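Local coordinates for bacteriophage virulence determinant (Salmonella enterica subsp. enterica serovar Typhimurium str. 14028S, PDB 6GGO), which probably acts as a zinc-dependent protease delivered into host cells as a virulence effector, at residues N21-R26 against D177-N182; M56-E61 against S126-K131; R90-A95 against H170-L175. All coordinates share one frame; numbering follows the deposited sequence.

Contact 1. Residues N21-R26 against D177-N182; sequences NPSQLR and DKEDSN. With ZN (zinc ion), chain E.
The carboxylate of Glu179 sits at the N-terminal end of helix 24-30, against Ser23, Gln24 and Leu25. Its CG is anti to the backbone N (chi1 -179°), and the extended chain beyond carries the acid out to the helix start. One oxygen takes the Ser23 hydroxyl: Ser23 OG donates to Glu179 OE1 at 2.8 Å. It arrives on the syn side, close to the carboxylate plane. The other oxygen, Glu179 OE2, faces two backbone amides. Gln24 N makes a weak bond to Glu179 OE2 at 3.2 Å. Leu25 N makes another to Glu179 OE2 at 3.4 Å. The first of these is bent (125°), the second nearly straight (168°). Leu25 comes from the opposite direction and lays its CD1 along the aliphatic part of Glu179, 4.0 Å from Glu179 CG.

Ser23 is the N-cap. Ser23 OG also accepts a weak bond from Arg26 N at 3.3 Å. The hydroxyl therefore links the helix end to the acid.

Before the helix, Asn21 ND2 donates to Ser181 O at 2.6 Å, which lies almost in the amide plane of Asn21. Asn182 closes the type II turn that starts at Glu179. Its OD1 accepts from Gly185 N and Arg184 N, and its ND2 bonds Glu189 of helix 186-197. Glu189 also accepts from Ser23 N.

Asp177, two residues before Glu179, binds the zinc ion through OD2, with His166 and His170, so this loop carries a metal ligand. Glu179, if ionised, would place its charge at the positive end of the helix dipole, which with the amide and hydroxyl donors would probably stabilise it.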
loop_
_atom_site.group_PDB
_atom_site.type_symbol
_atom_site.label_atom_id
_atom_site.label_comp_id
_atom_site.label_asym_id
_atom_site.label_seq_id
_atom_site.Cartn_x
_atom_site.Cartn_y
_atom_site.Cartn_z
ATOM N N ASN B 21 11.897 30.896 -20.818
ATOM C CA ASN B 21 12.795 29.766 -20.613
ATOM C C ASN B 21 12.172 28.729 -19.683
ATOM O O ASN B 21 12.704 28.474 -18.593
ATOM C CB ASN B 21 14.137 30.224 -20.042
ATOM C CG ASN B 21 15.171 29.114 -20.043
ATOM O OD1 ASN B 21 14.960 28.059 -20.641
ATOM N ND2 ASN B 21 16.291 29.342 -19.369
ATOM N N PRO B 22 11.058 28.110 -20.064
ATOM C CA PRO B 22 10.546 26.986 -19.279
ATOM C C PRO B 22 11.502 25.806 -19.346
ATOM O O PRO B 22 12.282 25.653 -20.289
ATOM C CB PRO B 22 9.205 26.665 -19.942
ATOM C CG PRO B 22 9.377 27.101 -21.351
ATOM C CD PRO B 22 10.308 28.291 -21.320
ATOM N N SER B 23 11.437 24.965 -18.320
ATOM C CA SER B 23 12.288 23.785 -18.275
ATOM C C SER B 23 11.872 22.810 -19.368
ATOM O O SER B 23 10.731 22.336 -19.386
ATOM C CB SER B 23 12.204 23.123 -16.902
ATOM O OG SER B 23 12.919 21.901 -16.888
ATOM N N GLN B 24 12.798 22.507 -20.278
ATOM C CA GLN B 24 12.486 21.588 -21.366
ATOM C C GLN B 24 12.314 20.167 -20.847
ATOM O O GLN B 24 11.475 19.411 -21.351
ATOM C CB GLN B 24 13.586 21.638 -22.425
ATOM C CG GLN B 24 13.452 22.786 -23.410
ATOM C CD GLN B 24 12.248 22.637 -24.315
ATOM O OE1 GLN B 24 11.217 23.276 -24.106
ATOM N NE2 GLN B 24 12.371 21.791 -25.332
ATOM N N LEU B 25 13.102 19.785 -19.842
ATOM C CA LEU B 25 12.989 18.446 -19.279
ATOM C C LEU B 25 11.666 18.254 -18.545
ATOM O O LEU B 25 11.140 17.137 -18.506
ATOM C CB LEU B 25 14.171 18.176 -18.348
ATOM C CG LEU B 25 15.543 18.197 -19.032
ATOM C CD1 LEU B 25 16.659 17.995 -18.014
ATOM C CD2 LEU B 25 15.632 17.151 -20.139
ATOM N N ARG B 26 11.117 19.319 -17.957
ATOM C CA ARG B 26 9.783 19.231 -17.372
ATOM C C ARG B 26 8.726 19.071 -18.457
ATOM O O ARG B 26 7.842 18.214 -18.357
ATOM C CB ARG B 26 9.489 20.474 -16.529
ATOM C CG ARG B 26 8.025 20.600 -16.126
ATOM C CD ARG B 26 7.796 21.710 -15.120
ATOM N NE ARG B 26 7.999 23.023 -15.720
ATOM C CZ ARG B 26 7.079 23.677 -16.422
ATOM N NH1 ARG B 26 5.878 23.144 -16.619
ATOM N NH2 ARG B 26 7.358 24.869 -16.933
ATOM N N ASP B 177 18.300 18.252 -10.583
ATOM C CA ASP B 177 18.151 19.701 -10.572
ATOM C C ASP B 177 18.986 20.371 -11.657
ATOM O O ASP B 177 18.595 21.423 -12.173
ATOM C CB ASP B 177 18.548 20.254 -9.206
ATOM C CG ASP B 177 17.635 19.779 -8.102
ATOM O OD1 ASP B 177 16.415 20.006 -8.207
ATOM O OD2 ASP B 177 18.140 19.172 -7.135
ATOM N N LYS B 178 20.122 19.782 -12.017
ATOM C CA LYS B 178 21.065 20.423 -12.925
ATOM C C LYS B 178 20.561 20.318 -14.360
ATOM O O LYS B 178 20.443 19.215 -14.903
ATOM C CB LYS B 178 22.434 19.761 -12.799
ATOM C CG LYS B 178 23.106 19.975 -11.456
ATOM C CD LYS B 178 24.357 19.124 -11.327
ATOM C CE LYS B 178 24.917 19.175 -9.915
ATOM N NZ LYS B 178 25.260 20.560 -9.491
ATOM N N GLU B 179 20.274 21.463 -14.973
ATOM C CA GLU B 179 19.816 21.514 -16.354
ATOM C C GLU B 179 20.568 22.606 -17.099
ATOM O O GLU B 179 20.599 23.758 -16.655
ATOM C CB GLU B 179 18.308 21.777 -16.432
ATOM C CG GLU B 179 17.752 21.808 -17.854
ATOM C CD GLU B 179 16.244 22.001 -17.898
ATOM O OE1 GLU B 179 15.645 22.275 -16.837
ATOM O OE2 GLU B 179 15.657 21.880 -18.995
ATOM N N ASP B 180 21.168 22.245 -18.228
ATOM C CA ASP B 180 21.799 23.241 -19.078
ATOM C C ASP B 180 20.729 24.154 -19.658
ATOM O O ASP B 180 19.694 23.684 -20.143
ATOM C CB ASP B 180 22.606 22.572 -20.188
ATOM C CG ASP B 180 23.849 21.882 -19.665
ATOM O OD1 ASP B 180 24.025 21.839 -18.427
ATOM O OD2 ASP B 180 24.653 21.390 -20.483
ATOM N N SER B 181 20.971 25.460 -19.597
ATOM C CA SER B 181 20.108 26.481 -20.181
ATOM C C SER B 181 18.831 26.729 -19.388
ATOM O O SER B 181 17.912 27.372 -19.910
ATOM C CB SER B 181 19.715 26.132 -21.621
ATOM O OG SER B 181 18.658 25.189 -21.648
ATOM N N ASN B 182 18.728 26.231 -18.155
ATOM C CA ASN B 182 17.618 26.594 -17.288
ATOM C C ASN B 182 18.161 26.914 -15.895
ATOM O O ASN B 182 18.989 26.153 -15.367
ATOM C CB ASN B 182 16.565 25.484 -17.210
ATOM C CG ASN B 182 15.435 25.828 -16.254
ATOM O OD1 ASN B 182 15.578 25.712 -15.038
ATOM N ND2 ASN B 182 14.318 26.288 -16.802
HETATM ZN ZN ZN E . 17.082 18.521 -5.631
#

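Contact 2. Residues M56-E61 against S126-K131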
loop_
_atom_site.group_PDB
_atom_site.type_symbol
_atom_site.label_atom_id
_atom_site.label_comp_id
_atom_site.label_asym_id
_atom_site.label_seq_id
_atom_site.Cartn_x
_atom_site.Cartn_y
_atom_site.Cartn_z
ATOM N N MET B 56 21.221 6.202 3.181
ATOM C CA MET B 56 22.150 6.275 2.059
ATOM C C MET B 56 23.253 5.231 2.187
ATOM O O MET B 56 23.605 4.569 1.203
ATOM C CB MET B 56 22.751 7.677 1.969
ATOM C CG MET B 56 21.759 8.753 1.551
ATOM S SD MET B 56 21.246 8.591 -0.171
ATOM C CE MET B 56 20.131 9.984 -0.336
ATOM N N ASP B 57 23.812 5.076 3.380
ATOM C CA ASP B 57 24.771 4.004 3.620
ATOM C C ASP B 57 24.046 2.795 4.201
ATOM O O ASP B 57 23.338 2.931 5.205
ATOM C CB ASP B 57 25.862 4.461 4.577
ATOM C CG ASP B 57 27.013 3.478 4.662
ATOM O OD1 ASP B 57 27.695 3.269 3.637
ATOM O OD2 ASP B 57 27.238 2.915 5.755
ATOM N N PRO B 58 24.189 1.603 3.608
ATOM C CA PRO B 58 23.356 0.475 4.063
ATOM C C PRO B 58 23.674 0.027 5.478
ATOM O O PRO B 58 22.755 -0.320 6.231
ATOM C CB PRO B 58 23.657 -0.622 3.032
ATOM C CG PRO B 58 24.997 -0.278 2.484
ATOM C CD PRO B 58 25.099 1.218 2.515
ATOM N N ASP B 59 24.952 0.022 5.862
ATOM C CA ASP B 59 25.319 -0.441 7.197
ATOM C C ASP B 59 24.685 0.422 8.280
ATOM O O ASP B 59 24.417 -0.066 9.385
ATOM C CB ASP B 59 26.841 -0.441 7.346
ATOM C CG ASP B 59 27.498 -1.605 6.628
ATOM O OD1 ASP B 59 26.926 -2.715 6.643
ATOM O OD2 ASP B 59 28.584 -1.407 6.045
ATOM N N ILE B 60 24.442 1.696 7.990
ATOM C CA ILE B 60 23.818 2.600 8.950
ATOM C C ILE B 60 22.324 2.304 8.999
ATOM O O ILE B 60 21.624 2.419 7.987
ATOM C CB ILE B 60 24.088 4.067 8.585
ATOM C CG1 ILE B 60 25.571 4.394 8.779
ATOM C CG2 ILE B 60 23.226 5.009 9.428
ATOM C CD1 ILE B 60 25.995 5.745 8.230
ATOM N N GLU B 61 21.837 1.911 10.171
ATOM C CA GLU B 61 20.424 1.629 10.376
ATOM C C GLU B 61 19.694 2.889 10.838
ATOM O O GLU B 61 20.288 3.811 11.402
ATOM C CB GLU B 61 20.240 0.501 11.389
ATOM C CG GLU B 61 20.896 -0.810 10.973
ATOM C CD GLU B 61 20.106 -1.549 9.908
ATOM O OE1 GLU B 61 18.877 -1.345 9.826
ATOM O OE2 GLU B 61 20.717 -2.334 9.152
ATOM N N SER B 126 26.940 5.001 -4.810
ATOM C CA SER B 126 27.278 5.297 -3.422
ATOM C C SER B 126 26.368 4.573 -2.440
ATOM O O SER B 126 26.786 4.290 -1.311
ATOM C CB SER B 126 27.211 6.805 -3.178
ATOM O OG SER B 126 28.292 7.474 -3.805
ATOM N N SER B 127 25.134 4.266 -2.840
ATOM C CA SER B 127 24.162 3.625 -1.963
ATOM C C SER B 127 24.078 2.118 -2.185
ATOM O O SER B 127 23.081 1.495 -1.803
ATOM C CB SER B 127 22.784 4.259 -2.158
ATOM O OG SER B 127 22.272 3.984 -3.452
ATOM N N GLU B 128 25.104 1.522 -2.792
ATOM C CA GLU B 128 25.108 0.092 -3.095
ATOM C C GLU B 128 23.871 -0.299 -3.902
ATOM O O GLU B 128 23.289 -1.370 -3.713
ATOM C CB GLU B 128 25.215 -0.737 -1.812
ATOM C CG GLU B 128 25.649 -2.182 -2.046
ATOM C CD GLU B 128 25.395 -3.084 -0.848
ATOM O OE1 GLU B 128 25.422 -2.583 0.294
ATOM O OE2 GLU B 128 25.169 -4.296 -1.053
ATOM N N GLY B 129 23.462 0.584 -4.811
ATOM C CA GLY B 129 22.347 0.294 -5.694
ATOM C C GLY B 129 20.985 0.262 -5.034
ATOM O O GLY B 129 20.081 -0.409 -5.538
ATOM N N ARG B 130 20.813 0.966 -3.920
ATOM C CA ARG B 130 19.551 0.997 -3.194
ATOM C C ARG B 130 18.862 2.339 -3.406
ATOM O O ARG B 130 19.505 3.392 -3.356
ATOM C CB ARG B 130 19.783 0.753 -1.701
ATOM C CG ARG B 130 20.051 -0.701 -1.352
ATOM C CD ARG B 130 20.892 -0.851 -0.091
ATOM N NE ARG B 130 20.314 -0.165 1.063
ATOM C CZ ARG B 130 20.669 1.048 1.489
ATOM N NH1 ARG B 130 21.613 1.745 0.865
ATOM N NH2 ARG B 130 20.075 1.571 2.551
ATOM N N LYS B 131 17.552 2.296 -3.638
ATOM C CA LYS B 131 16.761 3.501 -3.849
ATOM C C LYS B 131 16.320 4.043 -2.496
ATOM O O LYS B 131 15.557 3.385 -1.777
ATOM C CB LYS B 131 15.548 3.207 -4.730
ATOM C CG LYS B 131 15.895 2.650 -6.100
ATOM C CD LYS B 131 14.862 3.036 -7.151
ATOM C CE LYS B 131 13.511 2.391 -6.883
ATOM N NZ LYS B 131 12.515 2.729 -7.940
#
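Arg130 points its CB toward the 56-61 loop, and the rest of its chain runs past Pro58. Arg130 CD is the first atom to touch, 4.2 Å from Pro58 CB. Arg130 NE follows, 3.9 Å from the same Pro58 CB. A bend at chi3 (55°) then brings one face of the guanidinium under Pro58 CB. This carbon sits over the centre of the face, with Pro58 CB 3.8 Å from Arg130 CZ. NH1 lies at the edge of the group, where its N-H bonds are used by two carbonyls. Arg130 NH1 donates to Ser127 O at 3.1 Å, close to the guanidinium plane. Arg130 NH1 also makes a weak bond to Met56 O at 3.5 Å. NH2, at the tip, bonds Gly55 O. Carbonyls from both loops thus fix the rotation of the group.

Ser127 O has a second donor, the backbone N of Arg130, which closes the type I' turn from Ser127. The two donors reach it from opposite faces of the carbonyl plane. Ser127 OG donates to Arg130 O at 2.8 Å, on a lone pair, and ties the turn a second time. Met56 O also receives a CA-H...O contact from Ser127. Glu128 OE1 lies near Pro58 CG (3.2 Å).

Lying near the protein surface, the pair joins the loop between strand 50-51 and helix 64-84 to the turn that leads from helix 121-126 into strand 132-135, the middle strand of the mixed sheet.

Contact 3. Residues R90-A95 against H170-L175. With ZN (zinc ion), chain E.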
loop_
_atom_site.group_PDB
_atom_site.type_symbol
_atom_site.label_atom_id
_atom_site.label_comp_id
_atom_site.label_asym_id
_atom_site.label_seq_id
_atom_site.Cartn_x
_atom_site.Cartn_y
_atom_site.Cartn_z
ATOM N N ARG B 90 -0.426 13.646 -11.919
ATOM C CA ARG B 90 0.182 13.117 -13.136
ATOM C C ARG B 90 1.510 12.440 -12.825
ATOM O O ARG B 90 1.807 11.361 -13.349
ATOM C CB ARG B 90 0.383 14.221 -14.180
ATOM C CG ARG B 90 -0.768 15.217 -14.300
ATOM C CD ARG B 90 -0.516 16.296 -15.354
ATOM N NE ARG B 90 0.859 16.294 -15.853
ATOM C CZ ARG B 90 1.726 17.299 -15.734
ATOM N NH1 ARG B 90 1.393 18.443 -15.144
ATOM N NH2 ARG B 90 2.944 17.160 -16.228
ATOM N N LEU B 91 2.314 13.055 -11.956
ATOM C CA LEU B 91 3.611 12.483 -11.609
ATOM C C LEU B 91 3.460 11.235 -10.749
ATOM O O LEU B 91 4.162 10.239 -10.959
ATOM C CB LEU B 91 4.458 13.529 -10.886
ATOM C CG LEU B 91 4.679 14.854 -11.626
ATOM C CD1 LEU B 91 5.524 15.815 -10.788
ATOM C CD2 LEU B 91 5.322 14.633 -12.988
ATOM N N MET B 92 2.553 11.265 -9.774
ATOM C CA MET B 92 2.369 10.105 -8.914
ATOM C C MET B 92 1.807 8.935 -9.712
ATOM O O MET B 92 2.351 7.823 -9.678
ATOM C CB MET B 92 1.450 10.463 -7.747
ATOM C CG MET B 92 1.283 9.350 -6.729
ATOM S SD MET B 92 2.817 9.074 -5.819
ATOM C CE MET B 92 2.827 7.291 -5.690
ATOM N N ASN B 93 0.722 9.172 -10.448
ATOM C CA ASN B 93 0.113 8.107 -11.235
ATOM C C ASN B 93 1.108 7.525 -12.231
ATOM O O ASN B 93 1.242 6.302 -12.350
ATOM C CB ASN B 93 -1.128 8.636 -11.955
ATOM C CG ASN B 93 -2.225 9.035 -10.992
ATOM O OD1 ASN B 93 -2.308 8.509 -9.885
ATOM N ND2 ASN B 93 -3.082 9.958 -11.412
ATOM N N TYR B 94 1.825 8.390 -12.950
ATOM C CA TYR B 94 2.802 7.902 -13.918
ATOM C C TYR B 94 3.883 7.077 -13.233
ATOM O O TYR B 94 4.342 6.067 -13.775
ATOM C CB TYR B 94 3.415 9.076 -14.679
ATOM C CG TYR B 94 4.417 8.658 -15.731
ATOM C CD1 TYR B 94 3.995 8.201 -16.973
ATOM C CD2 TYR B 94 5.783 8.719 -15.484
ATOM C CE1 TYR B 94 4.901 7.815 -17.936
ATOM C CE2 TYR B 94 6.698 8.334 -16.444
ATOM C CZ TYR B 94 6.250 7.884 -17.668
ATOM O OH TYR B 94 7.148 7.497 -18.635
ATOM N N ALA B 95 4.304 7.492 -12.038
ATOM C CA ALA B 95 5.307 6.726 -11.309
ATOM C C ALA B 95 4.760 5.383 -10.840
ATOM O O ALA B 95 5.532 4.435 -10.652
ATOM C CB ALA B 95 5.817 7.535 -10.116
ATOM N N HIS B 170 11.970 14.344 -7.214
ATOM C CA HIS B 170 13.143 13.605 -7.667
ATOM C C HIS B 170 12.816 12.128 -7.840
ATOM O O HIS B 170 13.217 11.501 -8.827
ATOM C CB HIS B 170 14.295 13.776 -6.678
ATOM C CG HIS B 170 15.115 15.009 -6.903
ATOM N ND1 HIS B 170 15.823 15.232 -8.063
ATOM C CD2 HIS B 170 15.358 16.074 -6.103
ATOM C CE1 HIS B 170 16.460 16.386 -7.973
ATOM N NE2 HIS B 170 16.193 16.918 -6.794
ATOM N N ALA B 171 12.090 11.555 -6.878
ATOM C CA ALA B 171 11.812 10.124 -6.903
ATOM C C ALA B 171 10.799 9.767 -7.984
ATOM O O ALA B 171 10.989 8.792 -8.720
ATOM C CB ALA B 171 11.308 9.674 -5.534
ATOM N N LEU B 172 9.722 10.548 -8.105
ATOM C CA LEU B 172 8.678 10.208 -9.066
ATOM C C LEU B 172 9.148 10.367 -10.506
ATOM O O LEU B 172 8.708 9.612 -11.381
ATOM C CB LEU B 172 7.439 11.070 -8.831
ATOM C CG LEU B 172 6.808 11.013 -7.438
ATOM C CD1 LEU B 172 5.590 11.922 -7.368
ATOM C CD2 LEU B 172 6.437 9.589 -7.057
ATOM N N THR B 173 10.033 11.332 -10.773
ATOM C CA THR B 173 10.456 11.638 -12.133
ATOM C C THR B 173 11.849 11.135 -12.476
ATOM O O THR B 173 12.164 11.012 -13.663
ATOM C CB THR B 173 10.429 13.155 -12.372
ATOM O OG1 THR B 173 11.472 13.779 -11.611
ATOM C CG2 THR B 173 9.090 13.737 -11.965
ATOM N N HIS B 174 12.690 10.864 -11.481
ATOM C CA HIS B 174 14.081 10.482 -11.703
ATOM C C HIS B 174 14.850 11.575 -12.432
ATOM O O HIS B 174 15.858 11.303 -13.094
ATOM C CB HIS B 174 14.185 9.163 -12.475
ATOM C CG HIS B 174 13.689 7.980 -11.709
ATOM N ND1 HIS B 174 14.449 7.348 -10.750
ATOM C CD2 HIS B 174 12.509 7.317 -11.754
ATOM C CE1 HIS B 174 13.761 6.343 -10.239
ATOM N NE2 HIS B 174 12.581 6.302 -10.832
ATOM N N LEU B 175 14.389 12.813 -12.313
ATOM C CA LEU B 175 15.066 13.964 -12.883
ATOM C C LEU B 175 15.918 14.621 -11.806
ATOM O O LEU B 175 15.635 14.512 -10.610
ATOM C CB LEU B 175 14.057 14.974 -13.431
ATOM C CG LEU B 175 13.095 14.455 -14.502
ATOM C CD1 LEU B 175 12.001 15.480 -14.774
ATOM C CD2 LEU B 175 13.826 14.095 -15.775
HETATM ZN ZN ZN E . 17.082 18.521 -5.631
HETATM O O HOH W 1 6.418 10.741 -12.758
#
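Leu172 packs its two methyl groups against helix 86-100. Leu172 CD2 meets Ala95 CB at 3.7 Å and Met92 SD at 3.9 Å. Leu172 CD1 rests on the helix backbone at Met92 N (3.9 Å) and also meets Leu91 CB. With CG anti to the carbonyl carbon (chi1 -57°), Leu172 directs its fork at Leu91, Met92 and Ala95. The CB of Met92 points away, but its chain bends at chi2 (69°) and returns the sulfur to the leucine. Beside this group, Leu91 CD2 touches Thr173 CG2.

One water bridges the two backbones. It donates to Leu91 O and to Leu172 O, both at 2.9 Å, which supplies each buried carbonyl with a partner. No direct hydrogen bond crosses between the segments.

The next layer is the end of helix 160-173. Thr173 OG1 accepts from Leu175 N at 3.2 Å, an ST turn, and also bonds Val169 O. His174 leaves the helix with positive phi. The chain then turns back, and Leu175 O accepts from His170 ND1 at 2.7 Å, in the carbonyl plane. This bond steadies the imidazole. His170 NE2 binds the zinc ion at 2.2 Å.

His166 and Asp177 are the other protein ligands. Here helix 86-100 packs against the C-terminal part of the ligand-bearing helix through Leu172. Two histidines four residues apart on one helix, followed by a third ligand from the chain beyond it, are consistent with a zincin-type metalloprotease site.

Contacts 1 and 3 meet at the zinc ion. Contact 1 supplies Asp177 and contact 3 supplies His170, and both ligand atoms bind the same metal. Their centres are about 17 Å apart. They also touch by packing, Leu25 O to Leu175 CD1 at 4.2 Å. The segment 177-182 follows 170-175 closely, so the helix end held in contact 3 leads straight to the loop held in contact 1. Contact 2 supplies no ligand. Its Met56 side chain is about 10 Å from the zinc ion, and its centre is about 29 Å from that of contact 1. Along the chain, contacts 2 and 3 both nest inside the loop that contact 1 closes.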